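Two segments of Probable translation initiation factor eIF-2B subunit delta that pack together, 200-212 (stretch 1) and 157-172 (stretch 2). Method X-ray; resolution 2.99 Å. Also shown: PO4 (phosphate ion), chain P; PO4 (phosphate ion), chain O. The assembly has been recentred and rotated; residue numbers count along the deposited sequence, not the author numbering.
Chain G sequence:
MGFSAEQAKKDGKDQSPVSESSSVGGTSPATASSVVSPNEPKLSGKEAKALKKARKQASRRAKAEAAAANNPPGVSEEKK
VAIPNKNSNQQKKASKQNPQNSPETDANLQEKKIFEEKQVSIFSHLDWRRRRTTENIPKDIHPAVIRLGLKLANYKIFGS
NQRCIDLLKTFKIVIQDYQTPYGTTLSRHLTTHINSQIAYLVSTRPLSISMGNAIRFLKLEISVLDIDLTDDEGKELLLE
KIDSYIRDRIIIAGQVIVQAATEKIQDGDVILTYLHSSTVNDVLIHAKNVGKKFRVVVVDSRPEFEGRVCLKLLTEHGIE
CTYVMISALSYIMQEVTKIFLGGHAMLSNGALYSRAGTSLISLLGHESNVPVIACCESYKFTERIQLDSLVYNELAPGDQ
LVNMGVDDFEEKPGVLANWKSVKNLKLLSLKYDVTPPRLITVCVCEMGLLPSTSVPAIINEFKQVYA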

# COMPACT_ATOMS: atom_id res chain seq x y z
N TYR G 200 15.40 -19.11 -31.89
CA TYR G 200 15.36 -18.00 -32.83
C TYR G 200 14.10 -17.17 -32.65
O TYR G 200 14.14 -15.94 -32.67
CB TYR G 200 15.46 -18.51 -34.27
CG TYR G 200 15.02 -17.50 -35.32
CD1 TYR G 200 15.86 -16.46 -35.70
CD2 TYR G 200 13.78 -17.61 -35.93
CE1 TYR G 200 15.46 -15.54 -36.65
CE2 TYR G 200 13.38 -16.69 -36.89
CZ TYR G 200 14.22 -15.66 -37.24
OH TYR G 200 13.82 -14.75 -38.20
N LEU G 201 12.97 -17.86 -32.46
CA LEU G 201 11.68 -17.20 -32.33
C LEU G 201 11.58 -16.36 -31.05
O LEU G 201 10.98 -15.29 -31.05
CB LEU G 201 10.55 -18.23 -32.35
CG LEU G 201 10.23 -18.84 -33.72
CD1 LEU G 201 9.17 -19.91 -33.59
CD2 LEU G 201 9.79 -17.76 -34.69
N VAL G 202 12.17 -16.86 -29.97
CA VAL G 202 12.11 -16.16 -28.69
C VAL G 202 13.04 -14.94 -28.71
O VAL G 202 12.93 -14.05 -27.87
CB VAL G 202 12.48 -17.09 -27.51
CG1 VAL G 202 13.99 -17.28 -27.42
CG2 VAL G 202 11.93 -16.54 -26.20
N SER G 203 13.96 -14.91 -29.67
CA SER G 203 14.89 -13.79 -29.81
C SER G 203 14.25 -12.67 -30.62
O SER G 203 14.67 -11.52 -30.53
CB SER G 203 16.19 -14.25 -30.47
OG SER G 203 15.98 -14.68 -31.80
N THR G 204 13.24 -13.01 -31.42
CA THR G 204 12.49 -12.01 -32.17
C THR G 204 11.42 -11.40 -31.28
O THR G 204 11.14 -10.20 -31.35
CB THR G 204 11.84 -12.61 -33.43
OG1 THR G 204 10.79 -13.51 -33.05
CG2 THR G 204 12.87 -13.36 -34.27
N ARG G 205 10.81 -12.25 -30.45
CA ARG G 205 9.84 -11.80 -29.46
C ARG G 205 9.65 -12.88 -28.39
O ARG G 205 9.47 -14.05 -28.72
CB ARG G 205 8.50 -11.46 -30.11
CG ARG G 205 7.41 -11.18 -29.09
CD ARG G 205 6.16 -10.58 -29.71
NE ARG G 205 5.27 -10.06 -28.67
CZ ARG G 205 3.97 -9.87 -28.82
NH1 ARG G 205 3.38 -10.17 -29.97
NH2 ARG G 205 3.25 -9.39 -27.82
N PRO G 206 9.68 -12.48 -27.11
CA PRO G 206 9.44 -13.37 -25.98
C PRO G 206 8.17 -14.20 -26.14
O PRO G 206 7.13 -13.67 -26.55
CB PRO G 206 9.31 -12.41 -24.79
CG PRO G 206 10.16 -11.25 -25.18
CD PRO G 206 10.01 -11.11 -26.67
N LEU G 207 8.26 -15.49 -25.83
CA LEU G 207 7.15 -16.42 -26.02
C LEU G 207 5.94 -16.08 -25.17
O LEU G 207 6.06 -15.73 -24.00
CB LEU G 207 7.60 -17.85 -25.72
CG LEU G 207 8.65 -18.45 -26.65
CD1 LEU G 207 9.10 -19.80 -26.14
CD2 LEU G 207 8.11 -18.56 -28.07
N SER G 208 4.76 -16.18 -25.77
CA SER G 208 3.51 -16.01 -25.04
C SER G 208 3.27 -17.26 -24.20
O SER G 208 3.85 -18.32 -24.47
CB SER G 208 2.34 -15.76 -25.99
OG SER G 208 1.75 -16.98 -26.40
N ILE G 209 2.43 -17.14 -23.17
CA ILE G 209 2.10 -18.28 -22.32
C ILE G 209 1.45 -19.39 -23.15
O ILE G 209 1.80 -20.57 -23.00
CB ILE G 209 1.17 -17.88 -21.17
CG1 ILE G 209 1.92 -17.03 -20.15
CG2 ILE G 209 0.57 -19.10 -20.50
CD1 ILE G 209 3.00 -17.79 -19.41
N SER G 210 0.53 -19.01 -24.02
CA SER G 210 -0.15 -19.95 -24.90
C SER G 210 0.83 -20.69 -25.79
O SER G 210 0.66 -21.88 -26.07
CB SER G 210 -1.19 -19.22 -25.75
OG SER G 210 -0.60 -18.17 -26.50
N MET G 211 1.86 -19.99 -26.25
CA MET G 211 2.89 -20.59 -27.09
C MET G 211 3.77 -21.54 -26.27
O MET G 211 4.08 -22.64 -26.71
CB MET G 211 3.74 -19.51 -27.75
CG MET G 211 2.98 -18.64 -28.74
SD MET G 211 3.88 -17.16 -29.23
CE MET G 211 5.21 -17.87 -30.20
N GLY G 212 4.15 -21.10 -25.08
CA GLY G 212 4.99 -21.89 -24.20
C GLY G 212 4.33 -23.18 -23.76
O GLY G 212 4.99 -24.21 -23.61
P PO4 P . -1.99 -11.04 -26.05
O1 PO4 P . -2.69 -10.55 -24.81
O2 PO4 P . -0.72 -11.75 -25.67
O3 PO4 P . -2.90 -11.99 -26.80
O4 PO4 P . -1.67 -9.86 -26.94
P PO4 O . -6.47 -12.66 -27.80
O1 PO4 O . -7.82 -12.59 -27.13
O2 PO4 O . -5.74 -11.35 -27.62
O3 PO4 O . -5.66 -13.78 -27.19
O4 PO4 O . -6.65 -12.92 -29.28
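Stretch 2 (157-172) IFGSNQRCIDLLKTFK

Stretch 2 enters as a short non-helical lead, Ile157 to Gly159, extended at Phe158 and Gly159, and from Ser160 onward runs as a regular α-helix that continues past Lys172. Gly159 occupies the N-cap position, and the chain of i to i+4 backbone hydrogen bonds starts there, with Arg163 N 2.9 Å from Gly159 O. This helix packs against a broken segment of stretch 1, in which an earlier helix that includes Leu201 gives way to a loop through Arg205 to Ser208, and a second helix begins at Ile209 with Ser208 as its N-cap. The end of stretch 1, at Ser210, meets the start of the stretch 2 helix at Ser160, while its beginning, at Leu201, meets Leu167 and Phe171 farther along. The backbones come closest where Met211 CA lies 4.9 Å from Cys164 CA, and the two stretches together bury 544 Å².

Arg163 covers the most surface. Its CA-to-CB bond points toward stretch 1, and its guanidinium is sandwiched in the loop: Ser208 CB lies over one face, 3.6 Å from Arg163 CZ, while Arg205 lies over the opposite face. The two guanidinium groups are stacked nearly parallel, with centres 3.4 Å apart and planes inclined by 15°. Like charges are thereby brought together, Arg205 NH2 standing 3.1 Å from Arg163 NH1, and neither nitrogen can accept a hydrogen bond from the other. Both atoms are instead hydrogen-bonded elsewhere in the structure. At the edge of the Arg163 group, Pro206 O approaches Arg163 NH2 to 3.2 Å.

Met211 is the main contributor from stretch 1. Its side chain lies along the helix of stretch 2 between Arg163 and Leu167, with Met211 SD 3.7 Å from Arg163 NE and Met211 CB 3.7 Å from Leu167 CD2. Met211 SD also accepts a weak hydrogen bond from Ser208 N at 3.7 Å. Leu167, one turn beyond Arg163, extends the apolar part of the contact to the earlier helix of stretch 1: Leu167 CD1 meets Leu201 CD1 at 3.6 Å. A further turn along, Phe171 CZ reaches the same methyl, Leu201 CD1, at 4.2 Å.

Near the start of the stretch 2 helix the contact becomes polar. Ser210 OG donates a hydrogen bond to Ser160 O at 2.9 Å and accepts another from Ser208 OG at 2.6 Å. Ser160 O also receives Cys164 N at 3.0 Å, so this carbonyl serves both its own helix and the neighbouring segment. Cys164 SG comes within 3.3 Å of Ser210 O. At the same helix terminus, Ser160 N donates to O3 of the chain P phosphate at 2.6 Å.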

# COMPACT_ATOMS: atom_id res chain seq x y z
N ILE G 157 -1.11 -6.71 -35.15
CA ILE G 157 -2.45 -7.22 -35.43
C ILE G 157 -2.89 -8.51 -34.71
O ILE G 157 -4.09 -8.74 -34.58
CB ILE G 157 -2.59 -7.46 -36.95
CG1 ILE G 157 -1.65 -6.53 -37.72
CG2 ILE G 157 -4.04 -7.24 -37.39
CD1 ILE G 157 -1.63 -6.77 -39.22
N PHE G 158 -1.96 -9.34 -34.25
CA PHE G 158 -2.38 -10.60 -33.63
C PHE G 158 -1.75 -10.90 -32.27
O PHE G 158 -0.60 -10.55 -32.00
CB PHE G 158 -2.14 -11.77 -34.59
CG PHE G 158 -0.68 -12.07 -34.86
CD1 PHE G 158 -0.01 -11.44 -35.89
CD2 PHE G 158 -0.00 -13.00 -34.10
CE1 PHE G 158 1.32 -11.72 -36.14
CE2 PHE G 158 1.33 -13.29 -34.35
CZ PHE G 158 1.99 -12.65 -35.37
N GLY G 159 -2.53 -11.57 -31.42
CA GLY G 159 -2.13 -11.89 -30.06
C GLY G 159 -2.07 -13.38 -29.77
O GLY G 159 -2.09 -14.20 -30.69
N SER G 160 -2.02 -13.72 -28.48
CA SER G 160 -1.71 -15.06 -28.00
C SER G 160 -2.43 -16.22 -28.70
O SER G 160 -1.81 -17.24 -28.99
CB SER G 160 -2.00 -15.15 -26.50
OG SER G 160 -3.37 -14.94 -26.23
N ASN G 161 -3.72 -16.06 -28.95
CA ASN G 161 -4.50 -17.12 -29.57
C ASN G 161 -4.01 -17.46 -30.97
O ASN G 161 -3.76 -18.62 -31.29
CB ASN G 161 -5.98 -16.74 -29.62
CG ASN G 161 -6.84 -17.60 -28.72
OD1 ASN G 161 -6.54 -18.77 -28.50
ND2 ASN G 161 -7.92 -17.03 -28.20
N GLN G 162 -3.87 -16.44 -31.81
CA GLN G 162 -3.41 -16.63 -33.18
C GLN G 162 -1.92 -16.96 -33.21
O GLN G 162 -1.46 -17.71 -34.08
CB GLN G 162 -3.69 -15.39 -34.02
CG GLN G 162 -3.57 -15.62 -35.52
CD GLN G 162 -4.55 -16.66 -36.03
OE1 GLN G 162 -5.71 -16.70 -35.60
NE2 GLN G 162 -4.10 -17.51 -36.94
N ARG G 163 -1.17 -16.40 -32.27
CA ARG G 163 0.26 -16.69 -32.13
C ARG G 163 0.49 -18.18 -31.94
O ARG G 163 1.42 -18.75 -32.52
CB ARG G 163 0.86 -15.91 -30.96
CG ARG G 163 1.00 -14.42 -31.21
CD ARG G 163 1.23 -13.63 -29.94
NE ARG G 163 2.59 -13.71 -29.44
CZ ARG G 163 3.02 -13.10 -28.35
NH1 ARG G 163 2.19 -12.35 -27.64
NH2 ARG G 163 4.28 -13.22 -27.96
N CYS G 164 -0.36 -18.80 -31.13
CA CYS G 164 -0.23 -20.22 -30.83
C CYS G 164 -0.59 -21.08 -32.04
O CYS G 164 0.10 -22.05 -32.34
CB CYS G 164 -1.12 -20.59 -29.64
SG CYS G 164 -0.82 -22.24 -28.99
N ILE G 165 -1.67 -20.71 -32.73
CA ILE G 165 -2.12 -21.44 -33.91
C ILE G 165 -1.05 -21.43 -35.00
O ILE G 165 -0.70 -22.48 -35.55
CB ILE G 165 -3.43 -20.86 -34.47
CG1 ILE G 165 -4.57 -21.03 -33.47
CG2 ILE G 165 -3.79 -21.53 -35.79
CD1 ILE G 165 -5.91 -20.58 -33.99
N ASP G 166 -0.55 -20.24 -35.32
CA ASP G 166 0.48 -20.09 -36.34
C ASP G 166 1.77 -20.81 -35.95
O ASP G 166 2.45 -21.38 -36.80
CB ASP G 166 0.77 -18.61 -36.60
CG ASP G 166 -0.32 -17.93 -37.41
OD1 ASP G 166 -1.50 -18.32 -37.26
OD2 ASP G 166 0.00 -17.01 -38.19
N LEU G 167 2.09 -20.79 -34.66
CA LEU G 167 3.28 -21.45 -34.15
C LEU G 167 3.22 -22.95 -34.40
O LEU G 167 4.21 -23.56 -34.82
CB LEU G 167 3.46 -21.18 -32.66
CG LEU G 167 4.66 -21.86 -32.01
CD1 LEU G 167 5.96 -21.24 -32.51
CD2 LEU G 167 4.58 -21.79 -30.49
N LEU G 168 2.07 -23.54 -34.12
CA LEU G 168 1.88 -24.98 -34.28
C LEU G 168 1.89 -25.39 -35.74
O LEU G 168 2.61 -26.31 -36.13
CB LEU G 168 0.58 -25.42 -33.60
CG LEU G 168 0.62 -25.38 -32.07
CD1 LEU G 168 -0.73 -25.72 -31.47
CD2 LEU G 168 1.69 -26.33 -31.55
N LYS G 169 1.09 -24.71 -36.56
CA LYS G 169 1.01 -24.99 -37.99
C LYS G 169 2.37 -24.85 -38.67
O LYS G 169 2.68 -25.57 -39.62
CB LYS G 169 -0.01 -24.07 -38.67
CG LYS G 169 -1.44 -24.34 -38.25
CD LYS G 169 -2.36 -23.20 -38.68
CE LYS G 169 -2.45 -23.08 -40.19
NZ LYS G 169 -3.39 -22.00 -40.60
N THR G 170 3.18 -23.92 -38.17
CA THR G 170 4.54 -23.74 -38.67
C THR G 170 5.41 -24.94 -38.29
O THR G 170 6.18 -25.44 -39.11
CB THR G 170 5.18 -22.45 -38.12
OG1 THR G 170 4.49 -21.31 -38.65
CG2 THR G 170 6.65 -22.36 -38.51
N PHE G 171 5.26 -25.40 -37.05
CA PHE G 171 6.05 -26.52 -36.56
C PHE G 171 5.71 -27.83 -37.25
O PHE G 171 6.53 -28.75 -37.30
CB PHE G 171 5.88 -26.67 -35.04
CG PHE G 171 6.74 -25.73 -34.25
CD1 PHE G 171 7.74 -25.00 -34.86
CD2 PHE G 171 6.55 -25.58 -32.88
CE1 PHE G 171 8.54 -24.13 -34.13
CE2 PHE G 171 7.35 -24.72 -32.15
CZ PHE G 171 8.34 -23.99 -32.78
N LYS G 172 4.49 -27.93 -37.79
CA LYS G 172 4.13 -29.09 -38.59
C LYS G 172 4.93 -29.07 -39.88
O LYS G 172 5.50 -30.09 -40.27
CB LYS G 172 2.63 -29.12 -38.90
CG LYS G 172 1.74 -28.86 -37.70
CD LYS G 172 0.33 -29.38 -37.92
CE LYS G 172 -0.10 -29.29 -39.37
NZ LYS G 172 -1.50 -29.76 -39.54